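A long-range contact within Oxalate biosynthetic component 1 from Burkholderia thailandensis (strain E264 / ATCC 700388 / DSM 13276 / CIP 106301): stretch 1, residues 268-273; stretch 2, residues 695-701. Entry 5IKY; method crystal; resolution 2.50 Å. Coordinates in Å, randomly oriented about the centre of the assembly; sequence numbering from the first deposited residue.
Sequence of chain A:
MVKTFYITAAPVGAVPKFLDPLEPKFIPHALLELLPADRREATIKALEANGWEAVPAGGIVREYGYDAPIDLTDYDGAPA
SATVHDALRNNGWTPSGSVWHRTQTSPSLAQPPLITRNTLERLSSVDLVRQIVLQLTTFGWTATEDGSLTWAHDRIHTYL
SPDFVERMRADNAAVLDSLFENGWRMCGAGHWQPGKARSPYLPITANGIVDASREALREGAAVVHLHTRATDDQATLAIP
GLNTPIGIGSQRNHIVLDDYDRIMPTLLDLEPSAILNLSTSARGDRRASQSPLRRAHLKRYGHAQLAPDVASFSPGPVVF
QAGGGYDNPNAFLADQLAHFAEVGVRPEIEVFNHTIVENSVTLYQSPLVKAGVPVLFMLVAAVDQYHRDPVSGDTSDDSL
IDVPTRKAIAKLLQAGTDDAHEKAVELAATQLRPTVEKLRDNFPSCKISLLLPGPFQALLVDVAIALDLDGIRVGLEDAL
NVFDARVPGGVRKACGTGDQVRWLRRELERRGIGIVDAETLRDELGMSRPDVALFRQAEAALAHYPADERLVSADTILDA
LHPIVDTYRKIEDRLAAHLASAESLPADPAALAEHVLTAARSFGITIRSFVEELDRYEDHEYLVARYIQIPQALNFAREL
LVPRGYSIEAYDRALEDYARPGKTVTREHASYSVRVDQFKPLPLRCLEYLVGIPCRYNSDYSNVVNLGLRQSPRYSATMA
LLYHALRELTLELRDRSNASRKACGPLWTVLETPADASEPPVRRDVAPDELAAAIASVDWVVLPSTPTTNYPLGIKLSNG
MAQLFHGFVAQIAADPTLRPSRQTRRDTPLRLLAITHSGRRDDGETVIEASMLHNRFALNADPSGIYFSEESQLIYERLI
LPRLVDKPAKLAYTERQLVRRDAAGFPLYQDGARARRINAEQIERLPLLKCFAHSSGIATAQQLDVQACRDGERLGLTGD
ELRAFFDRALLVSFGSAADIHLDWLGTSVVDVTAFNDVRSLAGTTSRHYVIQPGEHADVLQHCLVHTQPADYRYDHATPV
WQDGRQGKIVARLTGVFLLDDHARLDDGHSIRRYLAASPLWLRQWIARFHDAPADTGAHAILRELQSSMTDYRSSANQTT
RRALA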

ATOM      1  N   LEU A 268       2.493  10.938  -5.454  1.00 45.82           N
ATOM      2  CA  LEU A 268       2.957  10.288  -6.678  1.00 48.83           C
ATOM      3  C   LEU A 268       4.112   9.325  -6.392  1.00 51.04           C
ATOM      4  O   LEU A 268       4.251   8.298  -7.056  1.00 58.89           O
ATOM      5  CB  LEU A 268       3.389  11.329  -7.711  1.00 48.00           C
ATOM      6  CG  LEU A 268       2.306  12.182  -8.372  1.00 53.10           C
ATOM      7  CD1 LEU A 268       2.952  13.248  -9.231  1.00 45.86           C
ATOM      8  CD2 LEU A 268       1.359  11.329  -9.201  1.00 36.03           C
ATOM      9  N   ASP A 269       4.935   9.667  -5.404  1.00 47.96           N
ATOM     10  CA  ASP A 269       6.066   8.829  -5.005  1.00 47.35           C
ATOM     11  C   ASP A 269       5.642   7.642  -4.144  1.00 49.57           C
ATOM     12  O   ASP A 269       6.073   6.511  -4.373  1.00 48.43           O
ATOM     13  CB  ASP A 269       7.105   9.655  -4.242  1.00 55.43           C
ATOM     14  CG  ASP A 269       8.147  10.276  -5.150  1.00 65.26           C
ATOM     15  OD1 ASP A 269       8.449   9.685  -6.208  1.00 77.70           O
ATOM     16  OD2 ASP A 269       8.681  11.349  -4.794  1.00 73.94           O
ATOM     17  N   LEU A 270       4.804   7.909  -3.147  1.00 44.93           N
ATOM     18  CA  LEU A 270       4.418   6.898  -2.168  1.00 52.51           C
ATOM     19  C   LEU A 270       3.210   6.075  -2.614  1.00 64.48           C
ATOM     20  O   LEU A 270       3.059   4.918  -2.215  1.00 61.68           O
ATOM     21  CB  LEU A 270       4.123   7.563  -0.822  1.00 46.32           C
ATOM     22  CG  LEU A 270       5.301   8.229  -0.106  1.00 52.89           C
ATOM     23  CD1 LEU A 270       4.827   8.976   1.129  1.00 39.33           C
ATOM     24  CD2 LEU A 270       6.333   7.190   0.277  1.00 39.99           C
ATOM     25  N   GLU A 271       2.349   6.677  -3.428  1.00 48.31           N
ATOM     26  CA  GLU A 271       1.129   6.014  -3.886  1.00 45.12           C
ATOM     27  C   GLU A 271       0.916   6.213  -5.390  1.00 43.15           C
ATOM     28  O   GLU A 271      -0.028   6.889  -5.795  1.00 48.41           O
ATOM     29  CB  GLU A 271      -0.083   6.542  -3.114  1.00 40.34           C
ATOM     30  CG  GLU A 271       0.053   6.481  -1.595  1.00 47.85           C
ATOM     31  CD  GLU A 271      -0.122   5.077  -1.042  1.00 56.56           C
ATOM     32  OE1 GLU A 271      -0.645   4.205  -1.767  1.00 69.41           O
ATOM     33  OE2 GLU A 271       0.267   4.847   0.122  1.00 66.77           O
ATOM     34  N   PRO A 272       1.784   5.606  -6.217  1.00 56.74           N
ATOM     35  CA  PRO A 272       1.837   5.852  -7.667  1.00 40.36           C
ATOM     36  C   PRO A 272       0.545   5.532  -8.422  1.00 39.27           C
ATOM     37  O   PRO A 272       0.259   6.177  -9.432  1.00 47.72           O
ATOM     38  CB  PRO A 272       2.963   4.922  -8.142  1.00 44.33           C
ATOM     39  CG  PRO A 272       3.758   4.610  -6.923  1.00 53.98           C
ATOM     40  CD  PRO A 272       2.776   4.601  -5.797  1.00 37.91           C
ATOM     41  N   SER A 273      -0.218   4.551  -7.951  1.00 51.43           N
ATOM     42  CA  SER A 273      -1.411   4.113  -8.673  1.00 42.38           C
ATOM     43  C   SER A 273      -2.681   4.815  -8.201  1.00 46.51           C
ATOM     44  O   SER A 273      -3.708   4.772  -8.881  1.00 49.59           O
ATOM     45  CB  SER A 273      -1.581   2.598  -8.542  1.00 37.21           C
ATOM     46  OG  SER A 273      -0.490   1.915  -9.137  1.00 67.96           O
TER
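Stretch 2 (695-701) CRYNSDY

Two consecutive carbonyls at the end of a helix, those of Asp269 and Leu270, are each taken up by a donor from a segment more than 420 residues away in sequence. Ser699 N donates to Asp269 O at 3.1 Å with an N-H...O angle of 159°, and Asn698 ND2 donates to Leu270 O at 3.2 Å and 168°; both angles are close to linear. The helix runs through Leu270, and Glu271 (phi/psi -135/68) is the first residue to leave helical values, so these acceptors lie in its last turn.

Stretch 2 arrives as a short strand, Arg696-Tyr697, and then folds into a type I turn from Asn698 to Tyr701, closed by Tyr701 N to Asn698 O at 3.2 Å. The two segments run in opposite senses past each other: Asp269 CA lies 5.2 Å from Ser699 CA, Leu270 CA lies 5.4 Å from Asn698 CA, and, continuing the same register, Pro272 meets Arg696, with Pro272 CG 3.7 Å from Arg696 NH2 and oblique to the guanidinium.

Leu270 points its CA-to-CB bond away, yet its end returns to the turn: Leu270 CD2 lies 3.2 Å from Ser699 OG and 3.2 Å from Asp700 OD1. The two stretches bury 288 Å² of surface, both sides summed.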

ATOM      1  N   CYS A 695       5.839  -4.986 -10.760  1.00 56.59           N
ATOM      2  CA  CYS A 695       6.171  -5.238  -9.359  1.00 50.09           C
ATOM      3  C   CYS A 695       7.268  -4.309  -8.838  1.00 54.02           C
ATOM      4  O   CYS A 695       8.268  -4.754  -8.276  1.00 71.27           O
ATOM      5  CB  CYS A 695       6.577  -6.698  -9.177  1.00 55.13           C
ATOM      6  SG  CYS A 695       5.318  -7.858  -9.751  1.00 64.77           S
ATOM      7  N   ARG A 696       7.058  -3.011  -9.032  1.00 56.54           N
ATOM      8  CA  ARG A 696       7.956  -1.973  -8.544  1.00 47.53           C
ATOM      9  C   ARG A 696       7.781  -1.733  -7.045  1.00 61.16           C
ATOM     10  O   ARG A 696       6.739  -2.054  -6.473  1.00 67.86           O
ATOM     11  CB  ARG A 696       7.696  -0.663  -9.291  1.00 57.48           C
ATOM     12  CG  ARG A 696       8.672  -0.314 -10.388  1.00 74.23           C
ATOM     13  CD  ARG A 696       8.259   1.007 -11.025  1.00 89.13           C
ATOM     14  NE  ARG A 696       7.960   2.022 -10.016  1.00 99.33           N
ATOM     15  CZ  ARG A 696       6.876   2.794 -10.021  1.00 85.41           C
ATOM     16  NH1 ARG A 696       5.976   2.677 -10.988  1.00 82.88           N
ATOM     17  NH2 ARG A 696       6.691   3.687  -9.058  1.00 72.56           N
ATOM     18  N   TYR A 697       8.802  -1.160  -6.415  1.00 55.96           N
ATOM     19  CA  TYR A 697       8.647  -0.594  -5.082  1.00 54.91           C
ATOM     20  C   TYR A 697       8.172   0.843  -5.214  1.00 55.78           C
ATOM     21  O   TYR A 697       8.436   1.497  -6.224  1.00 53.30           O
ATOM     22  CB  TYR A 697       9.962  -0.621  -4.296  1.00 42.98           C
ATOM     23  CG  TYR A 697      10.350  -1.964  -3.729  1.00 53.53           C
ATOM     24  CD1 TYR A 697       9.607  -2.555  -2.714  1.00 59.93           C
ATOM     25  CD2 TYR A 697      11.480  -2.630  -4.186  1.00 51.35           C
ATOM     26  CE1 TYR A 697       9.968  -3.783  -2.187  1.00 56.76           C
ATOM     27  CE2 TYR A 697      11.848  -3.853  -3.667  1.00 56.51           C
ATOM     28  CZ  TYR A 697      11.091  -4.426  -2.669  1.00 55.94           C
ATOM     29  OH  TYR A 697      11.463  -5.647  -2.155  1.00 71.86           O
ATOM     30  N   ASN A 698       7.478   1.342  -4.198  1.00 47.84           N
ATOM     31  CA  ASN A 698       7.234   2.772  -4.111  1.00 57.86           C
ATOM     32  C   ASN A 698       8.497   3.441  -3.568  1.00 57.66           C
ATOM     33  O   ASN A 698       9.474   2.758  -3.259  1.00 67.00           O
ATOM     34  CB  ASN A 698       6.011   3.078  -3.243  1.00 48.82           C
ATOM     35  CG  ASN A 698       6.144   2.545  -1.832  1.00 61.55           C
ATOM     36  OD1 ASN A 698       7.007   1.715  -1.544  1.00 67.20           O
ATOM     37  ND2 ASN A 698       5.272   3.010  -0.946  1.00 48.30           N
ATOM     38  N   SER A 699       8.478   4.764  -3.452  1.00 52.35           N
ATOM     39  CA  SER A 699       9.694   5.536  -3.203  1.00 53.35           C
ATOM     40  C   SER A 699      10.475   5.142  -1.943  1.00 60.28           C
ATOM     41  O   SER A 699      11.704   5.205  -1.937  1.00 73.14           O
ATOM     42  CB  SER A 699       9.351   7.026  -3.143  1.00 54.14           C
ATOM     43  OG  SER A 699       8.331   7.280  -2.194  1.00 65.93           O
ATOM     44  N   ASP A 700       9.780   4.729  -0.887  1.00 53.18           N
ATOM     45  CA  ASP A 700      10.463   4.407   0.366  1.00 54.68           C
ATOM     46  C   ASP A 700      10.284   2.948   0.795  1.00 59.97           C
ATOM     47  O   ASP A 700      10.429   2.617   1.975  1.00 67.14           O
ATOM     48  CB  ASP A 700       9.985   5.342   1.481  1.00 48.14           C
ATOM     49  CG  ASP A 700       8.568   5.052   1.921  1.00 61.08           C
ATOM     50  OD1 ASP A 700       7.808   4.447   1.135  1.00 67.07           O
ATOM     51  OD2 ASP A 700       8.207   5.429   3.055  1.00 75.19           O
ATOM     52  N   TYR A 701       9.962   2.091  -0.170  1.00 53.94           N
ATOM     53  CA  TYR A 701       9.838   0.650   0.052  1.00 61.28           C
ATOM     54  C   TYR A 701       8.757   0.311   1.078  1.00 63.40           C
ATOM     55  O   TYR A 701       8.933  -0.581   1.908  1.00 75.28           O
ATOM     56  CB  TYR A 701      11.189   0.063   0.479  1.00 63.26           C
ATOM     57  CG  TYR A 701      12.284   0.331  -0.530  1.00 64.13           C
ATOM     58  CD1 TYR A 701      12.508  -0.543  -1.583  1.00 70.27           C
ATOM     59  CD2 TYR A 701      13.079   1.467  -0.442  1.00 67.19           C
ATOM     60  CE1 TYR A 701      13.495  -0.299  -2.518  1.00 50.73           C
ATOM     61  CE2 TYR A 701      14.071   1.718  -1.371  1.00 63.34           C
ATOM     62  CZ  TYR A 701      14.274   0.831  -2.407  1.00 58.90           C
ATOM     63  OH  TYR A 701      15.261   1.071  -3.334  1.00 80.59           O
TER